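Local coordinates for protein pullulanase (Bacillus acidopullulyticus, PDB 2WAN) that hydrolyses the alpha-1,6-glucosidic linkages of pullulan and probably those of branched starch, as a debranching glycoside hydrolase with an alpha-amylase-type catalytic barrel, at residues A[429-434]-A[831-836]; A[825-830]-A[861-866]; A[840-845]-A[854-859]; A[868-873]-A[916-921]. All coordinates share one frame; numbering follows the deposited sequence.

How the contacts relate
Following the chain from the N terminus, contact 1 opens in the loop that leads into strand 435-438, the first strand of the catalytic barrel. It closes nearly 400 residues later at 831-836, so the whole parallel barrel lies between its segments. Contact 2 starts at 825-830, just before contact 1 closes, and ends at 861-866; the two loops therefore cross, and Arg831 and Asn861 touch where they meet. Contact 3 is nested inside contact 2 and forms the hairpin of 842-844 and 852-856. Contact 4 follows in series, pairing 868-873 with the C-terminal strand. Strands 852-856 and 868-873 are neighbours, so contacts 3 and 4 build one sheet, which contacts 1 and 2 help join to the barrel.

Contact 1: residues A[429-434]-A[831-836]; sequences NPVDEV and RMTTAD. With SO4 (sulfate ion), chain J.
Val431 lays its CG2 methyl against the backbone of the other segment, 3.3 Å from Arg831 O, and reaches on toward the CG2 of Thr833. A short branched residue suits this buried spot in the middle of the 3-10 turn 430-432. Beside it, Asn429 and Thr833 cross obliquely: CG of Asn429 is anti to its backbone N (chi1 -168°), and lies 3.8 Å from Thr833 CG2. Asn429 OD1 accepts from Val431 N at 3.1 Å in an Asx turn, while a water links the same OD1 to Thr833 O. Asp432 supplies the charge. Its OD1 meets Arg831 NH1 at 3.0 Å in a salt bridge. Asp432 OD1 lies in the guanidinium plane, but NH1 comes from above the carboxylate plane (48° out of it), the two planes being 71° apart. A second water bridges Asp432 OD1 and Arg831 O. Arg831 NE is bonded to Arg824 O. On the NH1/NH2 side of the guanidinium, a sulfate probably from the crystallisation liquor accepts from both nitrogens, with NH1 2.7 Å from O4. Asp432 and the Arg824 carbonyl thus hold the group from the protein side, and the carboxylate probably stabilises its positive charge.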
# COMPACT_ATOMS: atom_id res chain seq x y z
N ASN A 429 -17.73 12.04 -2.88
CA ASN A 429 -16.33 12.15 -3.26
C ASN A 429 -15.46 11.98 -2.02
O ASN A 429 -15.89 12.36 -0.94
CB ASN A 429 -16.07 13.52 -3.90
CG ASN A 429 -14.72 13.59 -4.59
OD1 ASN A 429 -13.67 13.81 -3.95
ND2 ASN A 429 -14.73 13.35 -5.90
N PRO A 430 -14.25 11.41 -2.16
CA PRO A 430 -13.40 11.26 -0.96
C PRO A 430 -13.12 12.56 -0.20
O PRO A 430 -12.91 12.50 1.03
CB PRO A 430 -12.11 10.68 -1.52
CG PRO A 430 -12.61 9.83 -2.70
CD PRO A 430 -13.71 10.65 -3.31
N VAL A 431 -13.11 13.70 -0.89
CA VAL A 431 -12.85 14.99 -0.21
C VAL A 431 -13.94 15.38 0.80
O VAL A 431 -13.75 16.33 1.57
CB VAL A 431 -12.63 16.19 -1.19
CG1 VAL A 431 -11.42 15.92 -2.12
CG2 VAL A 431 -13.88 16.54 -2.00
N ASP A 432 -15.04 14.62 0.81
CA ASP A 432 -16.14 14.82 1.74
C ASP A 432 -15.95 14.05 3.05
O ASP A 432 -16.81 14.14 3.94
CB ASP A 432 -17.47 14.41 1.10
CG ASP A 432 -17.81 15.26 -0.13
OD1 ASP A 432 -17.45 16.45 -0.14
OD2 ASP A 432 -18.42 14.73 -1.07
N GLU A 433 -14.86 13.29 3.17
CA GLU A 433 -14.59 12.57 4.42
C GLU A 433 -13.65 13.36 5.33
O GLU A 433 -12.80 14.08 4.84
CB GLU A 433 -13.99 11.18 4.15
CG GLU A 433 -14.96 10.26 3.40
CD GLU A 433 -14.70 8.78 3.59
OE1 GLU A 433 -13.56 8.40 3.95
OE2 GLU A 433 -15.65 7.99 3.36
N VAL A 434 -13.87 13.24 6.64
CA VAL A 434 -12.87 13.67 7.64
C VAL A 434 -12.55 12.42 8.44
O VAL A 434 -13.38 11.94 9.24
CB VAL A 434 -13.38 14.80 8.55
CG1 VAL A 434 -12.20 15.30 9.41
CG2 VAL A 434 -13.91 15.96 7.72
N ARG A 831 -14.09 21.81 -0.20
CA ARG A 831 -14.12 20.42 -0.64
C ARG A 831 -14.43 20.35 -2.14
O ARG A 831 -15.23 19.53 -2.61
CB ARG A 831 -15.18 19.65 0.15
CG ARG A 831 -14.85 19.57 1.64
CD ARG A 831 -15.93 18.80 2.39
NE ARG A 831 -17.06 19.65 2.77
CZ ARG A 831 -18.28 19.62 2.26
NH1 ARG A 831 -18.61 18.78 1.27
NH2 ARG A 831 -19.20 20.45 2.74
N MET A 832 -13.78 21.23 -2.91
CA MET A 832 -13.89 21.14 -4.38
C MET A 832 -13.41 19.76 -4.86
O MET A 832 -12.55 19.13 -4.22
CB MET A 832 -13.13 22.28 -5.05
CG MET A 832 -13.78 23.60 -4.78
SD MET A 832 -12.97 24.97 -5.61
CE MET A 832 -12.08 25.74 -4.25
N THR A 833 -13.99 19.27 -5.96
CA THR A 833 -13.76 17.88 -6.36
C THR A 833 -12.87 17.72 -7.62
O THR A 833 -12.42 16.61 -7.92
CB THR A 833 -15.09 17.12 -6.59
OG1 THR A 833 -15.81 17.74 -7.66
CG2 THR A 833 -15.97 17.10 -5.31
N THR A 834 -12.62 18.81 -8.33
CA THR A 834 -11.75 18.77 -9.50
C THR A 834 -10.68 19.85 -9.47
O THR A 834 -10.84 20.90 -8.82
CB THR A 834 -12.54 18.92 -10.83
OG1 THR A 834 -12.99 20.27 -10.96
CG2 THR A 834 -13.76 17.97 -10.85
N ALA A 835 -9.59 19.58 -10.18
CA ALA A 835 -8.51 20.55 -10.37
C ALA A 835 -9.03 21.82 -11.04
O ALA A 835 -8.65 22.91 -10.63
CB ALA A 835 -7.39 19.95 -11.17
N ASP A 836 -9.87 21.69 -12.07
CA ASP A 836 -10.42 22.88 -12.73
C ASP A 836 -11.23 23.78 -11.79
O ASP A 836 -11.08 25.00 -11.85
CB ASP A 836 -11.26 22.51 -13.96
CG ASP A 836 -10.44 21.88 -15.07
OD1 ASP A 836 -9.20 21.97 -15.07
OD2 ASP A 836 -11.06 21.26 -15.96
S SO4 J . -22.23 18.85 1.04
O1 SO4 J . -23.34 19.14 0.14
O2 SO4 J . -22.64 17.84 2.03
O3 SO4 J . -21.87 20.09 1.78
O4 SO4 J . -21.10 18.31 0.26
O HOH W 1 -11.70 15.09 -5.97
O HOH W 2 -17.50 18.08 -2.38

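Contact 2: residues A[825-830]-A[861-866]; sequences NQHPAF and NHDTWK. With SO4 (sulfate ion), chain L.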
# COMPACT_ATOMS: atom_id res chain seq x y z
N ASN A 825 -17.47 20.71 7.21
CA ASN A 825 -18.63 19.87 6.86
C ASN A 825 -19.75 20.72 6.26
O ASN A 825 -20.51 20.24 5.41
CB ASN A 825 -19.19 19.10 8.07
CG ASN A 825 -18.24 18.04 8.62
OD1 ASN A 825 -17.22 17.67 7.99
ND2 ASN A 825 -18.57 17.55 9.83
N GLN A 826 -19.86 21.96 6.72
CA GLN A 826 -20.94 22.87 6.32
C GLN A 826 -20.65 23.64 5.04
O GLN A 826 -21.58 24.19 4.43
CB GLN A 826 -21.23 23.86 7.44
CG GLN A 826 -21.98 23.27 8.63
CD GLN A 826 -23.38 22.76 8.25
OE1 GLN A 826 -23.87 21.78 8.81
NE2 GLN A 826 -24.01 23.44 7.29
N HIS A 827 -19.38 23.70 4.65
CA HIS A 827 -18.95 24.58 3.57
C HIS A 827 -18.20 23.86 2.49
O HIS A 827 -16.98 23.66 2.60
CB HIS A 827 -18.16 25.77 4.15
CG HIS A 827 -19.05 26.72 4.87
ND1 HIS A 827 -19.88 27.59 4.20
CD2 HIS A 827 -19.34 26.84 6.19
CE1 HIS A 827 -20.62 28.24 5.08
NE2 HIS A 827 -20.31 27.81 6.29
N PRO A 828 -18.93 23.47 1.42
CA PRO A 828 -18.33 22.68 0.35
C PRO A 828 -17.25 23.40 -0.49
O PRO A 828 -16.55 22.75 -1.27
CB PRO A 828 -19.56 22.24 -0.49
CG PRO A 828 -20.60 23.31 -0.25
CD PRO A 828 -20.37 23.72 1.21
N ALA A 829 -17.08 24.71 -0.32
CA ALA A 829 -15.96 25.45 -0.95
C ALA A 829 -14.61 24.87 -0.52
O ALA A 829 -13.66 24.89 -1.29
CB ALA A 829 -16.02 26.93 -0.58
N PHE A 830 -14.55 24.35 0.70
CA PHE A 830 -13.35 23.67 1.20
C PHE A 830 -13.12 22.29 0.59
O PHE A 830 -12.05 21.69 0.81
CB PHE A 830 -13.45 23.51 2.73
CG PHE A 830 -13.38 24.82 3.49
CD1 PHE A 830 -12.20 25.55 3.56
CD2 PHE A 830 -14.52 25.30 4.14
CE1 PHE A 830 -12.14 26.76 4.28
CE2 PHE A 830 -14.48 26.50 4.87
CZ PHE A 830 -13.28 27.23 4.93
N ASN A 861 -18.17 25.45 -5.44
CA ASN A 861 -18.75 24.11 -5.20
C ASN A 861 -20.10 24.16 -4.44
O ASN A 861 -20.38 23.30 -3.58
CB ASN A 861 -17.72 23.23 -4.46
CG ASN A 861 -18.04 21.74 -4.53
OD1 ASN A 861 -18.56 21.24 -5.54
ND2 ASN A 861 -17.69 21.01 -3.46
N HIS A 862 -20.93 25.14 -4.78
CA HIS A 862 -22.27 25.31 -4.18
C HIS A 862 -22.23 25.68 -2.69
O HIS A 862 -23.13 25.32 -1.93
CB HIS A 862 -23.15 24.07 -4.42
CG HIS A 862 -23.57 23.89 -5.85
ND1 HIS A 862 -23.17 24.72 -6.87
CD2 HIS A 862 -24.34 22.93 -6.43
CE1 HIS A 862 -23.69 24.30 -8.01
NE2 HIS A 862 -24.40 23.22 -7.77
N ASP A 863 -21.20 26.41 -2.29
CA ASP A 863 -21.19 26.98 -0.94
C ASP A 863 -22.25 28.07 -0.79
O ASP A 863 -22.56 28.77 -1.77
CB ASP A 863 -19.81 27.57 -0.61
CG ASP A 863 -19.49 27.45 0.86
OD1 ASP A 863 -20.04 28.25 1.65
OD2 ASP A 863 -18.72 26.53 1.21
N THR A 864 -22.78 28.23 0.42
CA THR A 864 -23.72 29.31 0.71
C THR A 864 -23.01 30.63 1.03
O THR A 864 -23.67 31.67 1.20
CB THR A 864 -24.68 28.95 1.85
OG1 THR A 864 -23.92 28.58 3.01
CG2 THR A 864 -25.60 27.78 1.45
N TRP A 865 -21.69 30.59 1.12
CA TRP A 865 -20.92 31.84 1.28
C TRP A 865 -20.24 32.20 -0.05
O TRP A 865 -19.52 31.38 -0.63
CB TRP A 865 -19.86 31.70 2.39
CG TRP A 865 -20.43 31.67 3.79
CD1 TRP A 865 -21.69 32.04 4.18
CD2 TRP A 865 -19.72 31.32 4.99
NE1 TRP A 865 -21.82 31.90 5.57
CE2 TRP A 865 -20.62 31.46 6.08
CE3 TRP A 865 -18.41 30.87 5.24
CZ2 TRP A 865 -20.25 31.19 7.41
CZ3 TRP A 865 -18.04 30.59 6.57
CH2 TRP A 865 -18.95 30.75 7.63
N LYS A 866 -20.46 33.44 -0.52
CA LYS A 866 -19.92 33.87 -1.81
C LYS A 866 -18.39 33.81 -1.87
O LYS A 866 -17.80 33.20 -2.79
CB LYS A 866 -20.39 35.32 -2.12
CG LYS A 866 -19.88 35.83 -3.46
CD LYS A 866 -20.43 37.21 -3.78
CE LYS A 866 -20.06 37.62 -5.20
NZ LYS A 866 -20.58 38.99 -5.53
S SO4 L . -18.66 25.72 -9.14
O1 SO4 L . -19.91 25.32 -8.47
O2 SO4 L . -18.22 24.63 -10.01
O3 SO4 L . -17.66 26.01 -8.13
O4 SO4 L . -18.87 26.92 -9.95
O HOH W 3 -22.64 26.00 2.63
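Asn861 begins the loop with its amide against Pro828: ND2 donates to Pro828 O at 3.0 Å, from above the plane of that carbonyl. With OD1 bonded to Gln837, both polar atoms of the side chain are satisfied; the backbone N donates to a sulfate O3 at 2.8 Å. His862 contributes mainly its backbone, with O 3.6 Å from Pro828 CG. Asp863 is the hub. Its OD1 accepts from His827 ND1 on the syn lone pair at 2.6 Å, ring and carboxylate lying nearly coplanar (12° apart), and from Trp865 N on the anti lone pair at 2.9 Å. His827 CG is anti to the carbonyl carbon, beside the backbone N (chi1 -72°). Proline at 828 has no N-H to offer the nearby OD2, and Ala829 N supplies that bond at 2.9 Å, so three N-H groups grip one buried carboxylate. At Thr864 the backbone N reaches a water that also donates to Gln826 O. Trp865 stacks face to face with His827, its six-membered ring centred 3.8 Å from the imidazole centroid with planes at 27°, and His827 CE1 sits over the middle of the indole, above the CD2-CE2 bond. As His827 NE2 is bonded to Glu899, the imidazole may well be positively charged, which an electron-rich ring would favour. The arrangement is a His-carboxylate pair built on an Asx turn, joining the end of helix 811-826 to a loop of the all-beta domain.

Contact 3: residues A[840-845]-A[854-859]; sequences QNLTFL and FELKNY. With SO4 (sulfate ion), chain L.
Phe844 and Phe854 meet obliquely. Over one face of the Phe844 ring lies Leu842 CD2, offset toward the rim, and Lys711 makes a cation-pi contact with the same ring. CG of Phe854 sits between its own backbone N and carbonyl carbon (chi1 60°), which leaves CB as the atom that meets Phe844 CD1, at 3.8 Å, and Leu842 CD2. Next along this face Leu842 and Leu856 run side by side, CD1 to CD2 at 3.7 Å; branched leucine side chains pack beside the rings. The backbones beneath are antiparallel, their N-to-C directions 163° apart. Thr843 and Glu855 form the hydrogen-bonded pair, 2.8 Å from Glu855 N to Thr843 O, and Lys857 N donates to Asn841 O at 2.8 Å. The polar side lies on the Thr843 and Glu855 face and at the helix end. Lys857 NZ makes a weak bond to Thr843 OG1, and shares a water with Asn858 ND2. Asn858 ND2 donates to Asn841 OD1 at 2.9 Å in a nearly straight bond, the two amides turned 65° from each other, and Asn841 ND2 donates to a sulfate oxygen. The hairpin follows directly on helix 835-841. Val714 of helix 707-714 packs on Leu842, Phe844 and Phe854, and strand 868-873 extends the sheet beyond 852-856.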
# COMPACT_ATOMS: atom_id res chain seq x y z
N GLN A 840 -10.24 27.60 -10.91
CA GLN A 840 -11.25 28.63 -11.15
C GLN A 840 -11.55 29.47 -9.91
O GLN A 840 -11.72 30.70 -10.01
CB GLN A 840 -12.53 28.00 -11.69
CG GLN A 840 -13.70 28.97 -11.89
CD GLN A 840 -15.06 28.27 -11.96
OE1 GLN A 840 -15.19 27.22 -12.59
NE2 GLN A 840 -16.07 28.85 -11.31
N ASN A 841 -11.61 28.82 -8.75
CA ASN A 841 -12.22 29.46 -7.57
C ASN A 841 -11.27 29.84 -6.44
O ASN A 841 -11.65 30.62 -5.56
CB ASN A 841 -13.31 28.55 -6.96
CG ASN A 841 -14.48 28.33 -7.87
OD1 ASN A 841 -14.87 29.22 -8.66
ND2 ASN A 841 -15.10 27.15 -7.76
N LEU A 842 -10.06 29.30 -6.44
CA LEU A 842 -9.12 29.57 -5.34
C LEU A 842 -7.98 30.47 -5.82
O LEU A 842 -7.29 30.16 -6.81
CB LEU A 842 -8.58 28.26 -4.73
CG LEU A 842 -7.71 28.32 -3.45
CD1 LEU A 842 -7.67 26.95 -2.75
CD2 LEU A 842 -6.27 28.80 -3.71
N THR A 843 -7.79 31.58 -5.12
CA THR A 843 -6.73 32.53 -5.41
C THR A 843 -5.94 32.82 -4.13
O THR A 843 -6.55 33.09 -3.09
CB THR A 843 -7.34 33.84 -5.98
OG1 THR A 843 -8.16 33.55 -7.13
CG2 THR A 843 -6.25 34.85 -6.37
N PHE A 844 -4.61 32.81 -4.21
CA PHE A 844 -3.80 33.28 -3.08
C PHE A 844 -3.75 34.81 -3.07
O PHE A 844 -3.65 35.44 -4.12
CB PHE A 844 -2.39 32.66 -3.15
CG PHE A 844 -2.38 31.20 -2.82
CD1 PHE A 844 -2.51 30.78 -1.50
CD2 PHE A 844 -2.29 30.25 -3.84
CE1 PHE A 844 -2.54 29.44 -1.17
CE2 PHE A 844 -2.31 28.87 -3.53
CZ PHE A 844 -2.43 28.45 -2.20
N LEU A 845 -3.84 35.37 -1.86
CA LEU A 845 -3.83 36.82 -1.65
C LEU A 845 -2.46 37.24 -1.14
O LEU A 845 -1.83 36.52 -0.34
CB LEU A 845 -4.90 37.22 -0.64
CG LEU A 845 -6.37 36.84 -0.93
CD1 LEU A 845 -7.31 37.32 0.17
CD2 LEU A 845 -6.82 37.40 -2.29
N PHE A 854 -5.62 32.86 1.39
CA PHE A 854 -6.31 32.55 0.13
C PHE A 854 -7.78 32.86 0.19
O PHE A 854 -8.36 33.00 1.27
CB PHE A 854 -6.08 31.10 -0.32
CG PHE A 854 -6.54 30.07 0.67
CD1 PHE A 854 -7.82 29.52 0.59
CD2 PHE A 854 -5.68 29.62 1.67
CE1 PHE A 854 -8.24 28.55 1.50
CE2 PHE A 854 -6.09 28.65 2.59
CZ PHE A 854 -7.36 28.10 2.50
N GLU A 855 -8.40 32.95 -0.99
CA GLU A 855 -9.81 33.25 -1.11
C GLU A 855 -10.47 32.19 -1.98
O GLU A 855 -9.94 31.80 -3.04
CB GLU A 855 -10.01 34.64 -1.74
CG GLU A 855 -11.47 35.09 -1.75
CD GLU A 855 -11.67 36.46 -2.41
OE1 GLU A 855 -10.70 37.01 -2.99
OE2 GLU A 855 -12.79 37.00 -2.32
N LEU A 856 -11.62 31.71 -1.50
CA LEU A 856 -12.47 30.74 -2.20
C LEU A 856 -13.64 31.56 -2.73
O LEU A 856 -14.46 32.07 -1.95
CB LEU A 856 -12.95 29.63 -1.23
CG LEU A 856 -11.82 28.88 -0.49
CD1 LEU A 856 -12.35 27.86 0.51
CD2 LEU A 856 -10.87 28.19 -1.48
N LYS A 857 -13.70 31.73 -4.05
CA LYS A 857 -14.64 32.67 -4.65
C LYS A 857 -15.81 31.99 -5.34
O LYS A 857 -15.76 30.81 -5.63
CB LYS A 857 -13.93 33.53 -5.70
CG LYS A 857 -12.72 34.29 -5.15
CD LYS A 857 -11.85 34.80 -6.31
CE LYS A 857 -11.23 33.62 -7.06
NZ LYS A 857 -10.75 33.94 -8.44
N ASN A 858 -16.83 32.79 -5.64
CA ASN A 858 -17.87 32.40 -6.61
C ASN A 858 -18.82 31.34 -6.04
O ASN A 858 -19.26 30.48 -6.78
CB ASN A 858 -17.25 31.82 -7.93
CG ASN A 858 -16.19 32.72 -8.58
OD1 ASN A 858 -16.39 33.94 -8.72
ND2 ASN A 858 -15.06 32.10 -9.02
N TYR A 859 -19.12 31.40 -4.73
CA TYR A 859 -19.92 30.33 -4.07
C TYR A 859 -19.34 28.96 -4.45
O TYR A 859 -20.07 28.08 -4.95
CB TYR A 859 -21.40 30.38 -4.51
CG TYR A 859 -22.08 31.70 -4.27
CD1 TYR A 859 -22.48 32.07 -2.99
CD2 TYR A 859 -22.33 32.59 -5.33
CE1 TYR A 859 -23.08 33.29 -2.75
CE2 TYR A 859 -22.95 33.82 -5.11
CZ TYR A 859 -23.33 34.16 -3.82
OH TYR A 859 -23.95 35.36 -3.56
S SO4 L . -18.66 25.72 -9.14
O1 SO4 L . -19.91 25.32 -8.47
O2 SO4 L . -18.22 24.63 -10.01
O3 SO4 L . -17.66 26.01 -8.13
O4 SO4 L . -18.87 26.92 -9.95
O HOH W 4 -13.03 33.85 -9.94

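Contact 4: residues A[868-873]-A[916-921]; sequences IIVMYN and TLILKQ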
# COMPACT_ATOMS: atom_id res chain seq x y z
N ILE A 868 -14.91 33.21 0.68
CA ILE A 868 -14.32 32.85 1.96
C ILE A 868 -12.84 33.17 1.93
O ILE A 868 -12.13 32.80 0.99
CB ILE A 868 -14.50 31.34 2.28
CG1 ILE A 868 -15.98 30.95 2.14
CG2 ILE A 868 -13.93 31.01 3.69
CD1 ILE A 868 -16.26 29.47 2.35
N ILE A 869 -12.36 33.86 2.97
CA ILE A 869 -10.92 34.09 3.09
C ILE A 869 -10.36 33.31 4.28
O ILE A 869 -10.96 33.31 5.34
CB ILE A 869 -10.54 35.59 3.23
CG1 ILE A 869 -10.71 36.28 1.89
CG2 ILE A 869 -9.07 35.73 3.76
CD1 ILE A 869 -10.59 37.82 1.98
N VAL A 870 -9.25 32.61 4.06
CA VAL A 870 -8.54 31.92 5.15
C VAL A 870 -7.10 32.46 5.17
O VAL A 870 -6.48 32.59 4.12
CB VAL A 870 -8.48 30.38 4.91
CG1 VAL A 870 -7.61 29.67 5.96
CG2 VAL A 870 -9.88 29.77 4.88
N MET A 871 -6.58 32.75 6.36
CA MET A 871 -5.15 33.11 6.50
C MET A 871 -4.52 32.39 7.69
O MET A 871 -5.06 32.45 8.81
CB MET A 871 -4.97 34.63 6.66
CG MET A 871 -3.50 35.02 6.89
SD MET A 871 -3.33 36.80 6.76
CE MET A 871 -1.79 37.03 7.67
N TYR A 872 -3.40 31.71 7.44
CA TYR A 872 -2.62 31.06 8.49
C TYR A 872 -1.51 32.00 8.90
O TYR A 872 -0.72 32.44 8.05
CB TYR A 872 -1.99 29.75 7.99
CG TYR A 872 -2.92 28.82 7.24
CD1 TYR A 872 -4.11 28.37 7.81
CD2 TYR A 872 -2.58 28.36 5.98
CE1 TYR A 872 -4.97 27.49 7.10
CE2 TYR A 872 -3.42 27.50 5.27
CZ TYR A 872 -4.61 27.08 5.84
OH TYR A 872 -5.41 26.23 5.12
N ASN A 873 -1.45 32.32 10.19
CA ASN A 873 -0.36 33.13 10.76
C ASN A 873 0.42 32.36 11.83
O ASN A 873 0.03 32.39 13.00
CB ASN A 873 -0.87 34.43 11.37
CG ASN A 873 0.27 35.24 12.00
OD1 ASN A 873 1.41 35.09 11.58
ND2 ASN A 873 -0.03 36.04 13.00
N THR A 916 -5.39 31.07 12.94
CA THR A 916 -6.01 31.07 11.61
C THR A 916 -7.17 32.05 11.61
O THR A 916 -8.00 32.05 12.52
CB THR A 916 -6.50 29.63 11.24
OG1 THR A 916 -5.39 28.74 11.22
CG2 THR A 916 -7.19 29.63 9.84
N LEU A 917 -7.18 32.91 10.60
CA LEU A 917 -8.27 33.88 10.39
C LEU A 917 -9.20 33.30 9.34
O LEU A 917 -8.73 32.77 8.34
CB LEU A 917 -7.71 35.21 9.86
CG LEU A 917 -8.74 36.27 9.43
CD1 LEU A 917 -9.27 37.02 10.65
CD2 LEU A 917 -8.13 37.24 8.40
N ILE A 918 -10.51 33.38 9.57
CA ILE A 918 -11.50 33.07 8.54
C ILE A 918 -12.51 34.19 8.43
O ILE A 918 -13.06 34.65 9.43
CB ILE A 918 -12.23 31.74 8.81
CG1 ILE A 918 -11.19 30.64 9.10
CG2 ILE A 918 -13.11 31.36 7.56
CD1 ILE A 918 -11.76 29.31 9.49
N LEU A 919 -12.71 34.66 7.20
CA LEU A 919 -13.70 35.69 6.91
C LEU A 919 -14.61 35.21 5.82
O LEU A 919 -14.24 34.34 5.04
CB LEU A 919 -13.02 36.93 6.33
CG LEU A 919 -11.81 37.50 7.04
CD1 LEU A 919 -11.12 38.45 6.08
CD2 LEU A 919 -12.23 38.20 8.30
N LYS A 920 -15.79 35.82 5.73
CA LYS A 920 -16.68 35.54 4.59
C LYS A 920 -17.44 36.79 4.17
O LYS A 920 -17.61 37.74 4.93
CB LYS A 920 -17.64 34.37 4.88
CG LYS A 920 -18.65 34.60 6.02
CD LYS A 920 -19.91 35.26 5.47
CE LYS A 920 -20.99 35.40 6.53
NZ LYS A 920 -22.21 35.98 5.89
N GLN A 921 -17.93 36.74 2.93
CA GLN A 921 -18.72 37.80 2.36
C GLN A 921 -19.85 37.12 1.64
O GLN A 921 -20.99 37.58 1.60
CB GLN A 921 -17.81 38.51 1.35
CG GLN A 921 -18.26 39.81 0.82
CD GLN A 921 -17.14 40.46 0.05
OE1 GLN A 921 -16.78 40.00 -1.04
NE2 GLN A 921 -16.59 41.54 0.60
OXT GLN A 921 -19.63 36.06 1.06
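Strands 868-873 and 916-920 run antiparallel, 169° between their directions, and are joined by four backbone hydrogen bonds through the pairs Ile869 with Leu919 and Met871 with Leu917, such as Ile869 N to Leu919 O at 2.8 Å. CA-H...O contacts fill in between, with Val870 CA 3.3 Å from Leu917 O. One face carries Ile868, Val870, Tyr872, Thr916, Ile918 and Lys920. Here Ile868 and Ile918 lie side by side, their CG2 methyls 4.0 Å apart, while Val870 CG1 reaches across to Thr916 CG2 at 3.9 Å. Beta-branched residues suit such extended backbone and give a compact apolar surface. The Tyr872 ring, its CG anti to the carbonyl carbon (chi1 -48°), offers an edge to Thr916: OG1 is in the ring plane, 3.7 Å from CD1. Its buried hydroxyl is satisfied by Thr769 of helix 753-769, whose Leu762 also touches both Tyr872 and Thr916. At the other end of this face Lys920 turns off toward Trp865. The second face is made of Ile869, Met871, Leu917 and Leu919. Ile869 and Leu919 lie side by side and point the same way, CB to CD1 at 4.1 Å. Met871 CB is 4.3 Å from Leu917 CB. Leu881 of strand 879-882 packs on Ile869 and Met871, and the Ile, Met and Leu side chains make up an apolar interior. With one face on a helix beside the catalytic barrel and the other on further strands, this pairing is characteristic of the C-terminal all-beta domain of alpha-amylase-type enzymes, the final strand of the chain lying between 868-873 and 888-893.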